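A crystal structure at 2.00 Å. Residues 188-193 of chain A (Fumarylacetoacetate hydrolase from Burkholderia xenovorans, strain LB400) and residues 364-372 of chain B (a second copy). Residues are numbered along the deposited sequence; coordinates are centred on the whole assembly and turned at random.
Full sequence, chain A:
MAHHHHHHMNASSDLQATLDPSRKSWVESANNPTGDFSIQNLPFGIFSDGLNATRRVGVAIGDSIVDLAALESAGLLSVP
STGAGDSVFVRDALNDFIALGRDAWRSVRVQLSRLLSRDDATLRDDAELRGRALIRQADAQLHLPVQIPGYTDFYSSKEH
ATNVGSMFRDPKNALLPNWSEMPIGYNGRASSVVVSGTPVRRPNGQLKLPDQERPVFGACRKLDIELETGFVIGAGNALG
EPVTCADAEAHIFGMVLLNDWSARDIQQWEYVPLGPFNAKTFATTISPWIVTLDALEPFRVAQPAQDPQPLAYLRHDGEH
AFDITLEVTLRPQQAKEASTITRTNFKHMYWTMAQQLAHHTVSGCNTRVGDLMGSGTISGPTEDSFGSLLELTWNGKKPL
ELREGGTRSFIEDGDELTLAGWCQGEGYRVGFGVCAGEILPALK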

ATOM      1  N   GLY A 188       5.714   1.472  -0.532  1.00 21.43           N
ATOM      2  CA  GLY A 188       6.068   0.068  -0.572  1.00 20.87           C
ATOM      3  C   GLY A 188       4.834  -0.831  -0.623  1.00 20.91           C
ATOM      4  O   GLY A 188       3.686  -0.384  -0.655  1.00 21.13           O
ATOM      5  N   ARG A 189       5.099  -2.136  -0.643  1.00 19.11           N
ATOM      6  CA  ARG A 189       4.049  -3.142  -0.722  1.00 18.99           C
ATOM      7  C   ARG A 189       3.799  -3.709   0.674  1.00 21.37           C
ATOM      8  O   ARG A 189       4.615  -4.481   1.191  1.00 21.22           O
ATOM      9  N   ALA A 190       2.651  -3.360   1.261  1.00 18.82           N
ATOM     10  CA  ALA A 190       2.349  -3.808   2.621  1.00 17.22           C
ATOM     11  C   ALA A 190       2.193  -5.317   2.694  1.00 20.68           C
ATOM     12  O   ALA A 190       2.573  -5.937   3.699  1.00 22.73           O
ATOM     13  N   SER A 191       1.650  -5.930   1.631  1.00 17.99           N
ATOM     14  CA  SER A 191       1.246  -7.336   1.702  1.00 15.20           C
ATOM     15  C   SER A 191       2.427  -8.282   1.889  1.00 16.36           C
ATOM     16  O   SER A 191       2.244  -9.383   2.418  1.00 21.21           O
ATOM     17  N   SER A 192       3.624  -7.915   1.426  1.00 18.62           N
ATOM     18  CA  SER A 192       4.770  -8.815   1.493  1.00 16.76           C
ATOM     19  C   SER A 192       5.709  -8.483   2.649  1.00 14.95           C
ATOM     20  O   SER A 192       6.878  -8.901   2.639  1.00 15.80           O
ATOM     21  N   VAL A 193       5.241  -7.718   3.629  1.00 16.11           N
ATOM     22  CA  VAL A 193       5.996  -7.576   4.868  1.00 20.38           C
ATOM     23  C   VAL A 193       5.743  -8.814   5.717  1.00 21.96           C
ATOM     24  O   VAL A 193       4.593  -9.127   6.047  1.00 23.19           O
TER
ATOM     25  N   GLY B 364       7.175 -12.833  -7.386  1.00 24.32           N
ATOM     26  CA  GLY B 364       6.740 -13.447  -6.148  1.00 22.48           C
ATOM     27  C   GLY B 364       5.849 -12.585  -5.271  1.00 23.59           C
ATOM     28  O   GLY B 364       5.434 -13.055  -4.205  1.00 27.53           O
ATOM     29  N   CYS B 365       5.547 -11.346  -5.667  1.00 21.73           N
ATOM     30  CA  CYS B 365       4.669 -10.506  -4.863  1.00 21.04           C
ATOM     31  C   CYS B 365       3.304 -11.166  -4.731  1.00 25.52           C
ATOM     32  O   CYS B 365       2.798 -11.773  -5.680  1.00 22.68           O
ATOM     33  N   ASN B 366       2.730 -11.080  -3.534  1.00 24.70           N
ATOM     34  CA  ASN B 366       1.423 -11.657  -3.271  1.00 20.30           C
ATOM     35  C   ASN B 366       0.343 -10.608  -3.487  1.00 25.35           C
ATOM     36  O   ASN B 366       0.602  -9.401  -3.473  1.00 26.34           O
ATOM     37  N   THR B 367      -0.871 -11.079  -3.748  1.00 20.72           N
ATOM     38  CA  THR B 367      -2.023 -10.189  -3.835  1.00 20.78           C
ATOM     39  C   THR B 367      -3.117 -10.717  -2.922  1.00 23.16           C
ATOM     40  O   THR B 367      -3.101 -11.879  -2.505  1.00 25.60           O
ATOM     41  N   ARG B 368      -4.070  -9.839  -2.623  1.00 20.51           N
ATOM     42  CA  ARG B 368      -5.115 -10.093  -1.648  1.00 24.43           C
ATOM     43  C   ARG B 368      -6.449  -9.612  -2.198  1.00 22.38           C
ATOM     44  O   ARG B 368      -6.509  -8.658  -2.980  1.00 21.65           O
ATOM     45  N   VAL B 369      -7.519 -10.271  -1.749  1.00 21.34           N
ATOM     46  CA  VAL B 369      -8.879  -9.875  -2.094  1.00 21.98           C
ATOM     47  C   VAL B 369      -9.079  -8.406  -1.760  1.00 23.70           C
ATOM     48  O   VAL B 369      -8.729  -7.956  -0.664  1.00 26.66           O
ATOM     49  N   GLY B 370      -9.641  -7.646  -2.708  1.00 22.95           N
ATOM     50  CA  GLY B 370      -9.865  -6.224  -2.514  1.00 24.18           C
ATOM     51  C   GLY B 370      -8.755  -5.321  -3.011  1.00 21.26           C
ATOM     52  O   GLY B 370      -8.944  -4.096  -3.036  1.00 21.11           O
ATOM     53  N   ASP B 371      -7.589  -5.876  -3.365  1.00 23.37           N
ATOM     54  CA  ASP B 371      -6.539  -5.084  -3.997  1.00 21.00           C
ATOM     55  C   ASP B 371      -7.088  -4.365  -5.235  1.00 23.53           C
ATOM     56  O   ASP B 371      -7.958  -4.876  -5.947  1.00 22.59           O
ATOM     57  N   LEU B 372      -6.553  -3.177  -5.493  1.00 22.52           N
ATOM     58  CA  LEU B 372      -6.996  -2.308  -6.574  1.00 23.46           C
ATOM     59  C   LEU B 372      -5.835  -2.092  -7.532  1.00 25.10           C
ATOM     60  O   LEU B 372      -4.731  -1.726  -7.109  1.00 28.36           O
TER

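Chain B enters the contact after G364(B), whose positive phi suits a residue without a side chain. C365(B) (chi1 t) lies sideways to chain A, its SG 3.5 Å from R189(A) NE, obliquely to the guanidinium. N366(B) also leaves its backbone sideways, but with chi1 p its amide end comes nearer and pairs twice with S191(A): ND2 donates to S191(A) O (3.1 Å), while OD1 accepts from S191(A) OG (2.7 Å). That hydroxyl, set by chi1 p, also accepts from R189(A) NE (2.9 Å from NE to OG), tying the arginine to the same network. The carbonyl O of N366(B) takes a hydrogen bond from R189(A) NH2 (3.0 Å). The CA-to-CB bond of T367(B) (chi1 p) points away overall, though CB still touches chain A; its CA lies 3.6 Å from R189(A) NH2, near the guanidinium plane. R368(B) (m, t, m) has its CA-to-CB bond directed toward chain A, and one face of its guanidinium lies over S191(A) CB, 3.4 Å from NE; water 2 accepts from R368(B) NH2 (3.2 Å) and S191(A) N (2.9 Å). After a type II turn through G370(B), the CA-to-CB bond of D371(B) (chi1 -80°) points toward chain A. Its OD2 forms a salt bridge with R189(A) NH2 (2.8 Å) and accepts from R368(B) N (2.8 Å), so one oxygen both braces the turn and holds the R189(A) guanidinium (t, p, t). Water 1 accepts from R189(A) NH1 (2.9 Å) and donates weakly to L372(B) O (3.4 Å).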

ATOM      1  CB  ARG A 189       4.444  -4.248  -1.698  1.00 19.52           C
ATOM      2  CG  ARG A 189       3.403  -5.343  -1.868  1.00 24.28           C
ATOM      3  CD  ARG A 189       2.272  -4.907  -2.814  1.00 24.02           C
ATOM      4  NE  ARG A 189       1.242  -5.936  -2.891  1.00 19.40           N
ATOM      5  CZ  ARG A 189       0.049  -5.780  -3.458  1.00 25.14           C
ATOM      6  NH1 ARG A 189      -0.302  -4.621  -4.015  1.00 21.17           N
ATOM      7  NH2 ARG A 189      -0.806  -6.787  -3.443  1.00 27.31           N
ATOM      8  CB  ALA A 190       1.083  -3.129   3.132  1.00 15.83           C
ATOM      9  CB  SER A 191       0.466  -7.745   0.443  1.00 15.12           C
ATOM     10  OG  SER A 191       1.322  -7.773  -0.689  1.00 25.67           O
ATOM     11  CB  SER A 192       5.537  -8.801   0.172  1.00 19.25           C
ATOM     12  OG  SER A 192       5.777  -7.465  -0.263  1.00 20.76           O
ATOM     13  CB  VAL A 193       5.622  -6.294   5.621  1.00 17.62           C
ATOM     14  CG1 VAL A 193       6.521  -6.164   6.842  1.00 15.20           C
ATOM     15  CG2 VAL A 193       5.782  -5.083   4.714  1.00 19.52           C
TER
ATOM     16  CB  CYS B 365       4.536  -9.109  -5.486  1.00 21.27           C
ATOM     17  SG  CYS B 365       3.581  -7.929  -4.485  1.00 22.07           S
ATOM     18  CB  ASN B 366       1.351 -12.226  -1.853  1.00 19.66           C
ATOM     19  CG  ASN B 366       1.652 -11.194  -0.785  1.00 21.82           C
ATOM     20  OD1 ASN B 366       2.380 -10.219  -1.015  1.00 18.84           O
ATOM     21  ND2 ASN B 366       1.105 -11.419   0.409  1.00 18.49           N
ATOM     22  CB  THR B 367      -2.573 -10.052  -5.262  1.00 21.73           C
ATOM     23  OG1 THR B 367      -3.138 -11.302  -5.672  1.00 23.05           O
ATOM     24  CG2 THR B 367      -1.472  -9.652  -6.248  1.00 22.18           C
ATOM     25  CB  ARG B 368      -4.812  -9.379  -0.318  1.00 19.51           C
ATOM     26  CG  ARG B 368      -3.573  -9.921   0.384  1.00 19.01           C
ATOM     27  CD  ARG B 368      -3.303  -9.231   1.711  1.00 23.82           C
ATOM     28  NE  ARG B 368      -2.745  -7.902   1.489  1.00 25.40           N
ATOM     29  CZ  ARG B 368      -2.352  -7.071   2.455  1.00 27.91           C
ATOM     30  NH1 ARG B 368      -2.462  -7.422   3.731  1.00 27.54           N
ATOM     31  NH2 ARG B 368      -1.860  -5.876   2.140  1.00 26.79           N
ATOM     32  CB  VAL B 369      -9.883 -10.766  -1.337  1.00 25.51           C
ATOM     33  CG1 VAL B 369     -11.287 -10.203  -1.427  1.00 31.90           C
ATOM     34  CG2 VAL B 369      -9.835 -12.211  -1.872  1.00 25.95           C
ATOM     35  CB  ASP B 371      -5.360  -5.966  -4.411  1.00 21.06           C
ATOM     36  CG  ASP B 371      -4.413  -6.302  -3.260  1.00 28.39           C
ATOM     37  OD1 ASP B 371      -4.497  -5.710  -2.160  1.00 20.41           O
ATOM     38  OD2 ASP B 371      -3.555  -7.184  -3.467  1.00 25.41           O
ATOM     39  CB  LEU B 372      -7.478  -0.965  -6.020  1.00 25.21           C
ATOM     40  CG  LEU B 372      -7.964   0.094  -7.012  1.00 22.62           C
ATOM     41  CD1 LEU B 372      -9.245  -0.360  -7.691  1.00 23.52           C
ATOM     42  CD2 LEU B 372      -8.167   1.421  -6.276  1.00 22.09           C
TER
HETATM   43  O   HOH W   1      -2.630  -3.968  -5.564  1.00 18.20           O
HETATM   44  O   HOH W   2      -0.146  -4.552  -0.184  1.00 17.66           O